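Local atomic coordinates of putative isochorismatase (Burkholderia xenovorans, PDB entry 3OQP), a protein that probably acts as a hydrolase of the isochorismatase family, with a catalytic triad like that of its nicotinamidase-related relatives. Residues L9-V14 with V51-N56; A40-R45 with S79-D84; L91-T96 with A124-H129; T113-M118 with E138-A143; T144-Y149 with E160-F165. All blocks are in the same frame, centred on the assembly; numbering follows the deposited sequence.

Followed from the N terminus, the chain closes a loop at contact 1, where strand 51-56 returns beside strand 7-12 at the end of a beta-alpha-beta unit. Contact 2 crosses it: it starts on the helix that contact 1 encloses and ends in the loop leading into strand 85-89. Contact 3 opens once both are complete, joining the segment after that strand to helix 124-132, and contact 4 crosses it by pairing the strands that flank the same helix. Contact 5 comes last in series and ties the chain leaving strand 136-140 to helix 158-173. The sheet links contacts 1 and 4; contacts 3 and 5 reach the second subunit extensively, contact 4 only through Met-118.

Contact 1 (L9-V14 with V51-N56); sequences LIVIDV and VVIVQN
Residues 9-12 and 51-56 run side by side as parallel strands, their axes 4.7 Å apart and inclined by 18°, with hydrogen bonds alternating from Val-52 N to Leu-9 O (2.8 Å) as far as Asp-13 N to Val-54 O (2.9 Å). The last is the most bent and reaches Val-54 O from above its carbonyl plane, because Asp-13 has already turned off the strand. A water bridges the strands here, donating to Val-11 O and Val-54 O and accepting from Val-14 N. On one face, Val-54 CG2 is crossed obliquely by Ile-10, whose CG1 and CD1 both lie 3.6 Å from it. On the other, Ile-53 runs alongside Val-11, and its bent chain (chi2 -54°) brings CD1 to 3.7 Å from Val-11 CB. Beyond the paired strands, Asp-13 CG stands anti to its carbonyl carbon (chi1 -59°), so that OD2 comes within 3.1 Å of Asn-56 CB. Asp-13 OD2 forms a salt bridge with Lys-89, which also bonds Asn-56 OD1. Asp-13 and Lys-89, together with the modified Cys-122, are consistent with the family's Asp-Lys-Cys triad; the nearby lysine charge would probably favour the ionised carboxylate.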
# COMPACT_ATOMS: atom_id res chain seq x y z
N LEU A 9 -20.09 2.92 -1.02
CA LEU A 9 -19.21 3.95 -0.51
C LEU A 9 -18.76 3.57 0.92
O LEU A 9 -19.59 3.41 1.81
CB LEU A 9 -19.98 5.28 -0.45
CG LEU A 9 -19.18 6.46 0.08
CD1 LEU A 9 -18.09 6.85 -0.92
CD2 LEU A 9 -20.14 7.65 0.41
N ILE A 10 -17.44 3.45 1.11
CA ILE A 10 -16.93 3.17 2.47
C ILE A 10 -16.23 4.42 2.98
O ILE A 10 -15.49 5.08 2.21
CB ILE A 10 -15.99 1.95 2.43
CG1 ILE A 10 -15.68 1.47 3.85
CG2 ILE A 10 -14.73 2.18 1.62
CD1 ILE A 10 -15.07 0.07 3.90
N VAL A 11 -16.58 4.83 4.17
CA VAL A 11 -16.14 6.05 4.80
C VAL A 11 -15.24 5.66 5.93
O VAL A 11 -15.73 5.19 7.00
CB VAL A 11 -17.37 6.84 5.31
CG1 VAL A 11 -16.93 8.16 5.89
CG2 VAL A 11 -18.32 7.10 4.11
N ILE A 12 -13.92 5.69 5.77
CA ILE A 12 -12.96 5.06 6.66
C ILE A 12 -12.45 6.03 7.70
O ILE A 12 -11.81 7.06 7.40
CB ILE A 12 -11.76 4.47 5.86
CG1 ILE A 12 -12.28 3.41 4.87
CG2 ILE A 12 -10.78 3.85 6.83
CD1 ILE A 12 -11.22 2.76 4.01
N ASP A 13 -12.73 5.69 8.96
CA ASP A 13 -12.10 6.33 10.12
C ASP A 13 -12.20 7.85 10.12
O ASP A 13 -11.23 8.55 10.47
CB ASP A 13 -10.67 5.89 10.31
CG ASP A 13 -10.51 4.38 10.48
OD1 ASP A 13 -11.51 3.63 10.55
OD2 ASP A 13 -9.32 3.91 10.55
N VAL A 14 -13.39 8.38 9.85
CA VAL A 14 -13.63 9.79 9.90
C VAL A 14 -13.99 10.19 11.31
O VAL A 14 -15.16 10.39 11.66
CB VAL A 14 -14.60 10.24 8.74
CG1 VAL A 14 -14.88 11.79 8.84
CG2 VAL A 14 -14.10 9.86 7.33
N VAL A 51 -23.83 2.90 2.02
CA VAL A 51 -22.83 3.63 2.72
C VAL A 51 -22.38 2.84 3.93
O VAL A 51 -23.20 2.43 4.80
CB VAL A 51 -23.39 4.99 3.19
CG1 VAL A 51 -22.36 5.74 4.09
CG2 VAL A 51 -23.77 5.83 1.97
N VAL A 52 -21.08 2.55 4.03
CA VAL A 52 -20.48 1.75 5.12
C VAL A 52 -19.55 2.63 5.92
O VAL A 52 -18.66 3.27 5.31
CB VAL A 52 -19.64 0.58 4.54
CG1 VAL A 52 -18.99 -0.23 5.68
CG2 VAL A 52 -20.46 -0.28 3.58
N ILE A 53 -19.78 2.77 7.21
CA ILE A 53 -18.92 3.52 8.09
C ILE A 53 -17.96 2.57 8.81
O ILE A 53 -18.36 1.55 9.35
CB ILE A 53 -19.79 4.26 9.15
CG1 ILE A 53 -20.77 5.22 8.49
CG2 ILE A 53 -18.94 4.97 10.22
CD1 ILE A 53 -20.19 6.20 7.57
N VAL A 54 -16.69 2.96 8.88
CA VAL A 54 -15.63 2.22 9.56
C VAL A 54 -15.13 3.12 10.70
O VAL A 54 -14.85 4.31 10.45
CB VAL A 54 -14.49 1.87 8.63
CG1 VAL A 54 -13.41 1.07 9.37
CG2 VAL A 54 -15.04 1.12 7.37
N GLN A 55 -14.97 2.54 11.90
CA GLN A 55 -14.44 3.25 13.05
C GLN A 55 -13.27 2.43 13.59
O GLN A 55 -13.43 1.23 13.89
CB GLN A 55 -15.55 3.45 14.08
CG GLN A 55 -15.16 4.30 15.27
CD GLN A 55 -16.34 4.61 16.21
OE1 GLN A 55 -17.39 3.97 16.14
NE2 GLN A 55 -16.20 5.67 16.98
N ASN A 56 -12.15 3.10 13.84
CA ASN A 56 -10.91 2.48 14.27
C ASN A 56 -10.74 2.72 15.79
O ASN A 56 -10.79 3.87 16.22
CB ASN A 56 -9.73 3.08 13.51
CG ASN A 56 -8.42 2.45 13.86
OD1 ASN A 56 -8.07 1.42 13.29
ND2 ASN A 56 -7.67 3.04 14.84
O HOH W 1 -15.86 6.75 9.42

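Contact 2 (A40-R45 with S79-D84); sequences AMDAAR and SERARD
Charge, apolar packing and water each contribute to this surface contact between helix 30-47 and the irregular segment 79-84. The charged part is a two-nitrogen, side-on grip: Arg-81 NE reaches Asp-42 OD1 at 2.8 Å and Arg-81 NH2 reaches Asp-42 OD2 at 3.1 Å. Both oxygens lie close to the guanidinium plane, yet the carboxylate is rotated 36° against it. OD2 accepts through its syn lone pair, whereas OD1 is met from above the carboxylate plane, in keeping with the tilt. Arg-81 NH1 has a second partner in Val-77 O, which further fixes the rotation of the group. Apolar contacts accompany the bridge. The selenomethionine Met-41 bends at chi3 (71°) and lays CE 3.8 Å from Arg-81 CB, against the aliphatic part of the arginine. In a separate face packing, Ala-82 CB sits over the centre of the cationic Arg-45 guanidinium, 3.7 Å from CZ, and Arg-45 extends fully to get there. A water accepts from Ala-82 N and, weakly, from Arg-45 NH1. Met-41 also packs on strands 7-12 and 51-56, as befits the crossover helix of a beta-alpha-beta unit in a parallel alpha/beta sheet, here fastened to the loop entering the outermost strand 85-89.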
# COMPACT_ATOMS: atom_id res chain seq x y z
N ALA A 40 -20.29 13.19 -0.71
CA ALA A 40 -20.32 11.82 -1.22
C ALA A 40 -21.36 10.95 -0.50
O ALA A 40 -22.11 10.24 -1.16
CB ALA A 40 -18.93 11.17 -1.09
N MSE A 41 -21.46 11.12 0.82
CA MSE A 41 -22.45 10.39 1.60
C MSE A 41 -23.87 10.81 1.21
O MSE A 41 -24.74 9.97 1.03
CB MSE A 41 -22.26 10.64 3.10
CG MSE A 41 -20.96 9.96 3.64
SE MSE A 41 -20.67 10.29 5.43
CE MSE A 41 -21.97 9.32 6.10
N ASP A 42 -24.11 12.11 1.02
CA ASP A 42 -25.44 12.59 0.67
C ASP A 42 -25.81 12.14 -0.72
O ASP A 42 -26.96 11.79 -0.98
CB ASP A 42 -25.49 14.10 0.78
CG ASP A 42 -25.44 14.59 2.19
OD1 ASP A 42 -25.68 13.80 3.15
OD2 ASP A 42 -25.13 15.80 2.44
N ALA A 43 -24.85 12.19 -1.64
CA ALA A 43 -25.08 11.73 -2.99
C ALA A 43 -25.36 10.24 -3.01
O ALA A 43 -26.27 9.79 -3.74
CB ALA A 43 -23.89 12.08 -3.87
N ALA A 44 -24.58 9.48 -2.25
CA ALA A 44 -24.77 8.01 -2.18
C ALA A 44 -26.18 7.70 -1.70
O ALA A 44 -26.86 6.84 -2.26
CB ALA A 44 -23.74 7.40 -1.23
N ARG A 45 -26.62 8.36 -0.63
CA ARG A 45 -27.95 8.06 -0.05
C ARG A 45 -29.04 8.35 -1.09
O ARG A 45 -29.95 7.56 -1.28
CB ARG A 45 -28.11 8.82 1.24
CG ARG A 45 -29.43 8.45 2.00
CD ARG A 45 -29.61 9.18 3.34
NE ARG A 45 -30.84 8.72 4.01
CZ ARG A 45 -31.43 9.33 5.05
NH1 ARG A 45 -30.92 10.46 5.58
NH2 ARG A 45 -32.55 8.81 5.57
N SER A 79 -21.49 11.30 12.04
CA SER A 79 -22.42 10.89 13.11
C SER A 79 -23.81 11.48 12.91
O SER A 79 -24.80 10.90 13.41
CB SER A 79 -21.85 11.23 14.48
OG SER A 79 -21.86 12.62 14.70
N GLU A 80 -23.92 12.60 12.22
CA GLU A 80 -25.24 13.17 12.01
C GLU A 80 -25.91 12.71 10.72
O GLU A 80 -26.98 13.21 10.35
CB GLU A 80 -25.17 14.67 12.11
CG GLU A 80 -24.60 15.13 13.46
CD GLU A 80 -25.32 14.56 14.67
OE1 GLU A 80 -26.56 14.74 14.73
OE2 GLU A 80 -24.65 13.91 15.53
N ARG A 81 -25.32 11.71 10.06
CA ARG A 81 -25.89 11.16 8.83
C ARG A 81 -26.28 9.70 8.97
O ARG A 81 -25.77 8.99 9.86
CB ARG A 81 -24.87 11.26 7.70
CG ARG A 81 -24.73 12.70 7.16
CD ARG A 81 -23.74 12.86 6.00
NE ARG A 81 -23.95 14.14 5.35
CZ ARG A 81 -23.64 15.30 5.87
NH1 ARG A 81 -22.92 15.43 6.98
NH2 ARG A 81 -23.95 16.38 5.20
N ALA A 82 -27.16 9.26 8.08
CA ALA A 82 -27.56 7.86 8.00
C ALA A 82 -26.42 7.01 7.45
O ALA A 82 -25.43 7.53 6.89
CB ALA A 82 -28.76 7.71 7.12
N ARG A 83 -26.52 5.71 7.65
CA ARG A 83 -25.58 4.77 7.09
C ARG A 83 -26.31 3.46 6.86
O ARG A 83 -27.35 3.18 7.50
CB ARG A 83 -24.38 4.50 8.04
CG ARG A 83 -24.81 3.93 9.40
CD ARG A 83 -23.63 3.65 10.26
NE ARG A 83 -23.99 2.89 11.46
CZ ARG A 83 -23.65 3.20 12.70
NH1 ARG A 83 -22.91 4.29 12.97
NH2 ARG A 83 -24.04 2.38 13.67
N ASP A 84 -25.75 2.59 6.03
CA ASP A 84 -26.32 1.24 5.86
C ASP A 84 -25.60 0.13 6.54
O ASP A 84 -26.19 -0.94 6.78
CB ASP A 84 -26.38 0.95 4.39
CG ASP A 84 -27.17 2.02 3.66
OD1 ASP A 84 -28.37 2.13 3.88
OD2 ASP A 84 -26.65 2.78 2.81
O HOH W 2 -28.18 11.29 6.21

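Contact 3 (L91-T96 with A124-H129); sequences LPSAFT and ASTINH
His-129 turns the ND1 edge of its ring to Ser-93, whose OG lies near the ring plane at 2.6 Å from ND1. This short hydrogen bond could have either atom as donor. Ser-93 OG stands anti to its backbone N (chi1 173°) and also accepts from Phe-95 N at 3.0 Å, forming an ST turn, so the hydroxyl is held by both the loop and the helix. Thr-96 OG1 comes to 3.1 Å from the neighbouring His-129 CE1. Phe-95 slides past His-129 in the opposite direction, with its CD2 3.7 Å from His-129 CB, and crosses Thr-126 at about a right angle. The edge of the phenyl ring meets the helix backbone: Phe-95 CE2 lies 3.4 Å from Thr-126 O. Helix 124-132 starts just beyond the modified Cys-122 in this isochorismatase-like alpha/beta fold, and Thr-126 links that turn to the loop. Its OG1 accepts a nearly straight bond from Ala-94 N (3.0 Å, 168°) and is bonded as well to the backbone O of residue 122. Thr-126 CG2, directed anti to the backbone N, faces Phe-95 CE2. Nearer the start of the helix, Pro-92 CB touches Ser-125 OG at 3.3 Å, a hydroxyl whose polar partners include Asn-128 of the second subunit. His-132 of that subunit bonds Ser-93 N and meets the His-129 ring edge-to-face.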
# COMPACT_ATOMS: atom_id res chain seq x y z
N LEU A 91 -7.02 -2.71 13.00
CA LEU A 91 -5.94 -2.88 12.06
C LEU A 91 -6.17 -1.89 10.91
O LEU A 91 -7.28 -1.41 10.77
CB LEU A 91 -5.95 -4.31 11.44
CG LEU A 91 -5.63 -5.44 12.39
CD1 LEU A 91 -5.92 -6.76 11.71
CD2 LEU A 91 -4.17 -5.33 12.82
N PRO A 92 -5.15 -1.61 10.09
CA PRO A 92 -5.36 -0.70 8.97
C PRO A 92 -6.48 -1.10 8.01
O PRO A 92 -7.37 -0.29 7.73
CB PRO A 92 -3.97 -0.64 8.30
CG PRO A 92 -3.04 -0.95 9.47
CD PRO A 92 -3.73 -1.97 10.29
N SER A 93 -6.52 -2.37 7.64
CA SER A 93 -7.53 -2.81 6.69
C SER A 93 -8.90 -3.06 7.36
O SER A 93 -9.01 -3.69 8.41
CB SER A 93 -7.14 -4.13 6.05
OG SER A 93 -8.22 -4.62 5.26
N ALA A 94 -9.96 -2.54 6.74
CA ALA A 94 -11.33 -2.70 7.16
C ALA A 94 -11.86 -4.11 6.85
O ALA A 94 -12.91 -4.48 7.37
CB ALA A 94 -12.23 -1.67 6.51
N PHE A 95 -11.10 -4.93 6.12
CA PHE A 95 -11.53 -6.29 5.83
C PHE A 95 -11.11 -7.34 6.83
O PHE A 95 -11.85 -8.28 7.03
CB PHE A 95 -10.97 -6.71 4.46
CG PHE A 95 -11.67 -6.10 3.25
CD1 PHE A 95 -12.84 -6.66 2.78
CD2 PHE A 95 -11.19 -4.98 2.63
CE1 PHE A 95 -13.50 -6.13 1.69
CE2 PHE A 95 -11.85 -4.42 1.52
CZ PHE A 95 -12.97 -4.99 1.04
N THR A 96 -9.90 -7.23 7.34
CA THR A 96 -9.33 -8.35 8.11
C THR A 96 -10.10 -8.71 9.35
O THR A 96 -10.21 -7.95 10.26
CB THR A 96 -7.87 -8.10 8.49
OG1 THR A 96 -7.15 -7.74 7.30
CG2 THR A 96 -7.21 -9.27 9.23
N ALA A 124 -5.22 2.71 1.96
CA ALA A 124 -4.41 1.89 1.07
C ALA A 124 -4.50 0.40 1.44
O ALA A 124 -4.52 -0.45 0.52
CB ALA A 124 -2.92 2.38 1.04
N SER A 125 -4.49 0.09 2.75
CA SER A 125 -4.60 -1.30 3.19
C SER A 125 -5.90 -1.93 2.76
O SER A 125 -5.95 -3.07 2.27
CB SER A 125 -4.41 -1.35 4.71
OG SER A 125 -3.09 -1.03 5.10
N THR A 126 -6.98 -1.19 2.95
CA THR A 126 -8.30 -1.64 2.62
C THR A 126 -8.39 -1.87 1.10
O THR A 126 -8.93 -2.92 0.64
CB THR A 126 -9.36 -0.65 3.10
OG1 THR A 126 -9.29 -0.56 4.53
CG2 THR A 126 -10.77 -1.05 2.71
N ILE A 127 -7.86 -0.93 0.31
CA ILE A 127 -7.83 -1.07 -1.14
C ILE A 127 -7.02 -2.28 -1.59
O ILE A 127 -7.45 -3.02 -2.49
CB ILE A 127 -7.25 0.21 -1.75
CG1 ILE A 127 -8.28 1.34 -1.52
CG2 ILE A 127 -6.91 0.02 -3.24
CD1 ILE A 127 -7.72 2.75 -1.89
N ASN A 128 -5.87 -2.54 -0.97
CA ASN A 128 -5.01 -3.66 -1.35
C ASN A 128 -5.78 -4.96 -1.19
O ASN A 128 -5.77 -5.81 -2.10
CB ASN A 128 -3.74 -3.72 -0.48
CG ASN A 128 -2.82 -4.89 -0.87
OD1 ASN A 128 -2.45 -4.91 -2.00
ND2 ASN A 128 -2.49 -5.87 0.04
N HIS A 129 -6.49 -5.12 -0.07
CA HIS A 129 -7.29 -6.30 0.15
C HIS A 129 -8.40 -6.39 -0.90
O HIS A 129 -8.65 -7.46 -1.48
CB HIS A 129 -7.86 -6.32 1.57
CG HIS A 129 -6.91 -6.85 2.58
ND1 HIS A 129 -6.84 -6.37 3.87
CD2 HIS A 129 -6.06 -7.91 2.53
CE1 HIS A 129 -5.95 -7.07 4.55
NE2 HIS A 129 -5.47 -8.02 3.77

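Contact 4 (T113-M118 with E138-A143); sequences TVTGYM and EFLHDA
Strands 111-115 and 136-140 flank helix 124-132 in a beta-alpha-beta crossover unit, and the account of their meeting is largely one of polar atoms finding partners at the centre of the parallel sheet. Val-114 uses both its N and its O toward segment 138-143, bonding the residues before and after Phe-139: its N donates to Glu-138 O at 2.8 Å, from above that carbonyl's plane, and its O accepts from Leu-140 N at 3.2 Å in an almost straight bond (177°) nearly along the C=O axis. Leu-140 to Ala-143 form a type I turn, closed by Ala-143 N on Leu-140 O, which presents Ala-143 O to Gly-116 N at 2.9 Å. At Gly-116 the backbone angles (100°/-165°) would jam a side chain against the preceding carbonyl O. Among side chains, Thr-113 OG1 donates at 2.7 Å to Glu-138 OE1, which accepts through its anti lone pair, away from OE2; OE2 is taken by a salt bridge to Arg-7, and Trp-182 adds weak bonds to Thr-113 OG1 and Glu-138 OE1. The buried carboxylate is thus met at both oxygens. Thr-115 OG1 sits between its backbone N and carbonyl carbon and bonds to Ile-10 O, so CG2 is left to lie beside Leu-140, 3.6 Å from CD1. Past the corner, a cis peptide precedes Met-118, whose N bonds OD2 of the sulfinate on Cys-122, a placing consistent with an oxyanion-binding site. On the opposite face from Thr-113, Val-114 CG1 lies at the edge of the Phe-139 ring, 4.3 Å from CD1.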
# COMPACT_ATOMS: atom_id res chain seq x y z
N THR A 113 -15.96 2.21 -3.38
CA THR A 113 -15.53 3.61 -3.49
C THR A 113 -15.03 4.06 -2.10
O THR A 113 -15.77 4.07 -1.10
CB THR A 113 -16.68 4.51 -3.90
OG1 THR A 113 -17.28 4.00 -5.11
CG2 THR A 113 -16.19 5.97 -4.20
N VAL A 114 -13.75 4.43 -2.02
CA VAL A 114 -13.06 4.70 -0.76
C VAL A 114 -12.94 6.20 -0.52
O VAL A 114 -12.47 6.99 -1.37
CB VAL A 114 -11.67 4.07 -0.79
CG1 VAL A 114 -10.84 4.45 0.45
CG2 VAL A 114 -11.82 2.56 -0.88
N THR A 115 -13.35 6.59 0.69
CA THR A 115 -13.16 7.91 1.26
C THR A 115 -12.69 7.72 2.72
O THR A 115 -12.80 6.61 3.31
CB THR A 115 -14.48 8.73 1.25
OG1 THR A 115 -15.45 8.09 2.11
CG2 THR A 115 -14.99 8.92 -0.18
N GLY A 116 -12.21 8.79 3.28
CA GLY A 116 -11.76 8.82 4.65
C GLY A 116 -10.25 8.73 4.74
O GLY A 116 -9.53 9.00 3.79
N TYR A 117 -9.79 8.43 5.95
CA TYR A 117 -8.41 8.62 6.34
C TYR A 117 -7.80 7.37 6.96
O TYR A 117 -8.49 6.58 7.59
CB TYR A 117 -8.34 9.72 7.42
CG TYR A 117 -9.08 11.01 7.07
CD1 TYR A 117 -8.78 11.75 5.94
CD2 TYR A 117 -10.15 11.43 7.83
CE1 TYR A 117 -9.51 12.91 5.63
CE2 TYR A 117 -10.86 12.60 7.57
CZ TYR A 117 -10.54 13.35 6.44
OH TYR A 117 -11.32 14.47 6.17
N MSE A 118 -6.47 7.21 6.88
CA MSE A 118 -5.57 8.01 6.08
C MSE A 118 -5.34 7.33 4.73
O MSE A 118 -5.31 6.12 4.60
CB MSE A 118 -4.21 8.16 6.71
CG MSE A 118 -4.33 8.88 8.03
SE MSE A 118 -2.61 9.04 9.06
CE MSE A 118 -2.55 7.32 9.64
N GLU A 138 -12.49 2.44 -6.38
CA GLU A 138 -12.41 3.85 -6.69
C GLU A 138 -11.87 4.56 -5.45
O GLU A 138 -12.13 4.16 -4.30
CB GLU A 138 -13.79 4.38 -7.07
CG GLU A 138 -14.33 3.68 -8.32
CD GLU A 138 -15.76 3.99 -8.65
OE1 GLU A 138 -16.56 4.24 -7.73
OE2 GLU A 138 -16.10 3.92 -9.86
N PHE A 139 -11.11 5.64 -5.67
CA PHE A 139 -10.49 6.43 -4.56
C PHE A 139 -10.75 7.89 -4.84
O PHE A 139 -10.36 8.39 -5.92
CB PHE A 139 -8.99 6.13 -4.51
CG PHE A 139 -8.22 6.93 -3.50
CD1 PHE A 139 -8.21 6.59 -2.17
CD2 PHE A 139 -7.46 8.02 -3.90
CE1 PHE A 139 -7.47 7.33 -1.30
CE2 PHE A 139 -6.72 8.74 -2.94
CZ PHE A 139 -6.76 8.41 -1.66
N LEU A 140 -11.44 8.56 -3.92
CA LEU A 140 -11.79 9.95 -4.07
C LEU A 140 -10.68 10.82 -3.47
O LEU A 140 -10.56 10.95 -2.23
CB LEU A 140 -13.17 10.25 -3.48
CG LEU A 140 -14.27 9.36 -4.06
CD1 LEU A 140 -15.67 9.82 -3.60
CD2 LEU A 140 -14.19 9.16 -5.59
N HIS A 141 -9.85 11.41 -4.35
CA HIS A 141 -8.59 12.02 -3.92
C HIS A 141 -8.84 13.28 -3.06
O HIS A 141 -7.93 13.77 -2.40
CB HIS A 141 -7.66 12.31 -5.07
CG HIS A 141 -8.22 13.29 -6.03
ND1 HIS A 141 -8.37 14.61 -5.70
CD2 HIS A 141 -8.69 13.13 -7.27
CE1 HIS A 141 -8.81 15.24 -6.78
NE2 HIS A 141 -9.07 14.36 -7.72
N ASP A 142 -10.04 13.83 -3.13
CA ASP A 142 -10.39 15.07 -2.42
C ASP A 142 -11.28 14.81 -1.21
O ASP A 142 -11.74 15.76 -0.55
CB ASP A 142 -10.96 16.07 -3.42
CG ASP A 142 -12.26 15.59 -4.05
OD1 ASP A 142 -12.75 14.54 -3.70
OD2 ASP A 142 -12.71 16.33 -4.96
N ALA A 143 -11.52 13.52 -0.88
CA ALA A 143 -12.31 13.06 0.25
C ALA A 143 -11.52 12.10 1.12
O ALA A 143 -12.10 11.32 1.87
CB ALA A 143 -13.60 12.46 -0.24

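Contact 5 (T144-Y149 with E160-F165); sequences TGSVPY and EIHRVF
His-162 and Ile-161 are the residues of helix 158-173 that meet the segment leaving strand 136-140, in an alpha/beta fold where the antiparallel hairpin 149-151/154-156 intervenes in sequence between the two partners, beginning at Tyr-149. No hydrogen bond joins the segments directly. The imidazole of His-162, its CG anti to the backbone N (chi1 -178°), reaches across with its edge: Thr-144 OG1 lies in the ring plane, 3.2 Å from CE1. Gly-145 CA approaches ND1 obliquely at 3.8 Å. Ser-146 OG touches Ile-161 CG2 at 3.5 Å and lies 3.7 Å from His-162 CB, packing against the helix through contacts rather than bonds. Ile-161 extends CD1 toward the far end of the segment, where it crosses Tyr-149 at about a right angle, 4.0 Å from CD2. The polar groups take their partners from a second shell. His-162 is fixed by bonds at both nitrogens, ND1 to Thr-119 OG1 and NE2 to His-141 O, which hold the ring's rotation. Thr-144 OG1 bonds Leu-140 O. His-120 joins two residues of the segment, with ND1 on Ser-146 OG and NE2 on Tyr-149 OH. Farther out, Phe-165 stacks on Phe-165 of the second subunit, and Arg-163 forms a salt bridge with Glu-160 of that subunit. One buried acceptor, Val-147 O, has no polar partner in the model; Ile-161 CD1 lies 3.5 Å from it.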
# COMPACT_ATOMS: atom_id res chain seq x y z
N THR A 144 -10.22 12.26 1.07
CA THR A 144 -9.22 11.44 1.74
C THR A 144 -8.09 12.35 2.25
O THR A 144 -8.17 13.56 2.10
CB THR A 144 -8.72 10.35 0.82
OG1 THR A 144 -8.25 10.93 -0.40
CG2 THR A 144 -9.84 9.35 0.48
N GLY A 145 -7.00 11.82 2.78
CA GLY A 145 -5.87 12.66 3.14
C GLY A 145 -4.82 11.99 4.00
O GLY A 145 -5.04 10.86 4.52
N SER A 146 -3.71 12.71 4.15
CA SER A 146 -2.51 12.24 4.84
C SER A 146 -2.01 13.24 5.85
O SER A 146 -2.54 14.36 5.97
CB SER A 146 -1.38 11.92 3.83
OG SER A 146 -1.73 10.86 2.95
N VAL A 147 -1.02 12.78 6.61
CA VAL A 147 -0.30 13.56 7.64
C VAL A 147 1.17 13.44 7.21
O VAL A 147 1.55 12.52 6.52
CB VAL A 147 -0.49 12.99 9.07
CG1 VAL A 147 -1.99 12.89 9.37
CG2 VAL A 147 0.21 11.64 9.28
N PRO A 148 2.05 14.36 7.66
CA PRO A 148 3.50 14.22 7.39
C PRO A 148 4.11 13.22 8.40
O PRO A 148 3.62 13.04 9.52
CB PRO A 148 4.03 15.63 7.60
CG PRO A 148 3.15 16.14 8.71
CD PRO A 148 1.75 15.63 8.33
N TYR A 149 5.20 12.59 7.99
CA TYR A 149 5.91 11.64 8.82
C TYR A 149 7.43 11.90 8.70
O TYR A 149 7.96 12.20 7.60
CB TYR A 149 5.75 10.19 8.32
CG TYR A 149 4.42 9.52 8.54
CD1 TYR A 149 3.62 9.78 9.62
CD2 TYR A 149 4.06 8.45 7.75
CE1 TYR A 149 2.45 9.08 9.85
CE2 TYR A 149 2.88 7.71 7.97
CZ TYR A 149 2.08 8.04 9.03
OH TYR A 149 0.90 7.35 9.19
N GLU A 160 3.29 15.09 -0.24
CA GLU A 160 4.08 14.10 -0.99
C GLU A 160 3.44 12.71 -0.79
O GLU A 160 3.29 11.94 -1.73
CB GLU A 160 5.53 14.03 -0.54
CG GLU A 160 6.42 15.13 -0.98
CD GLU A 160 7.81 15.03 -0.39
OE1 GLU A 160 7.93 14.75 0.85
OE2 GLU A 160 8.78 15.29 -1.14
N ILE A 161 3.08 12.39 0.44
CA ILE A 161 2.49 11.07 0.73
C ILE A 161 1.17 10.92 -0.07
O ILE A 161 0.95 9.90 -0.69
CB ILE A 161 2.29 10.83 2.23
CG1 ILE A 161 3.65 10.81 2.92
CG2 ILE A 161 1.48 9.51 2.47
CD1 ILE A 161 3.61 10.70 4.42
N HIS A 162 0.27 11.87 0.05
CA HIS A 162 -1.01 11.79 -0.58
C HIS A 162 -0.92 11.73 -2.09
O HIS A 162 -1.60 10.95 -2.73
CB HIS A 162 -1.91 12.94 -0.13
CG HIS A 162 -3.29 12.91 -0.70
ND1 HIS A 162 -4.28 12.08 -0.22
CD2 HIS A 162 -3.83 13.64 -1.69
CE1 HIS A 162 -5.39 12.33 -0.91
NE2 HIS A 162 -5.14 13.27 -1.80
N ARG A 163 -0.03 12.55 -2.64
CA ARG A 163 0.21 12.55 -4.07
C ARG A 163 0.79 11.22 -4.57
O ARG A 163 0.32 10.66 -5.60
CB ARG A 163 1.06 13.72 -4.52
CG ARG A 163 1.42 13.72 -5.99
CD ARG A 163 1.98 15.04 -6.57
NE ARG A 163 2.99 15.57 -5.66
CZ ARG A 163 4.26 15.20 -5.61
NH1 ARG A 163 4.77 14.36 -6.48
NH2 ARG A 163 5.05 15.70 -4.68
N VAL A 164 1.85 10.78 -3.95
CA VAL A 164 2.46 9.51 -4.29
C VAL A 164 1.40 8.41 -4.30
O VAL A 164 1.31 7.64 -5.21
CB VAL A 164 3.69 9.18 -3.43
CG1 VAL A 164 3.97 7.68 -3.46
CG2 VAL A 164 4.91 9.97 -3.91
N PHE A 165 0.64 8.30 -3.21
CA PHE A 165 -0.35 7.25 -3.13
C PHE A 165 -1.43 7.43 -4.19
O PHE A 165 -1.85 6.45 -4.81
CB PHE A 165 -0.92 7.09 -1.69
CG PHE A 165 -0.12 6.16 -0.84
CD1 PHE A 165 1.06 6.56 -0.26
CD2 PHE A 165 -0.58 4.85 -0.65
CE1 PHE A 165 1.80 5.70 0.48
CE2 PHE A 165 0.16 4.00 0.13
CZ PHE A 165 1.34 4.42 0.67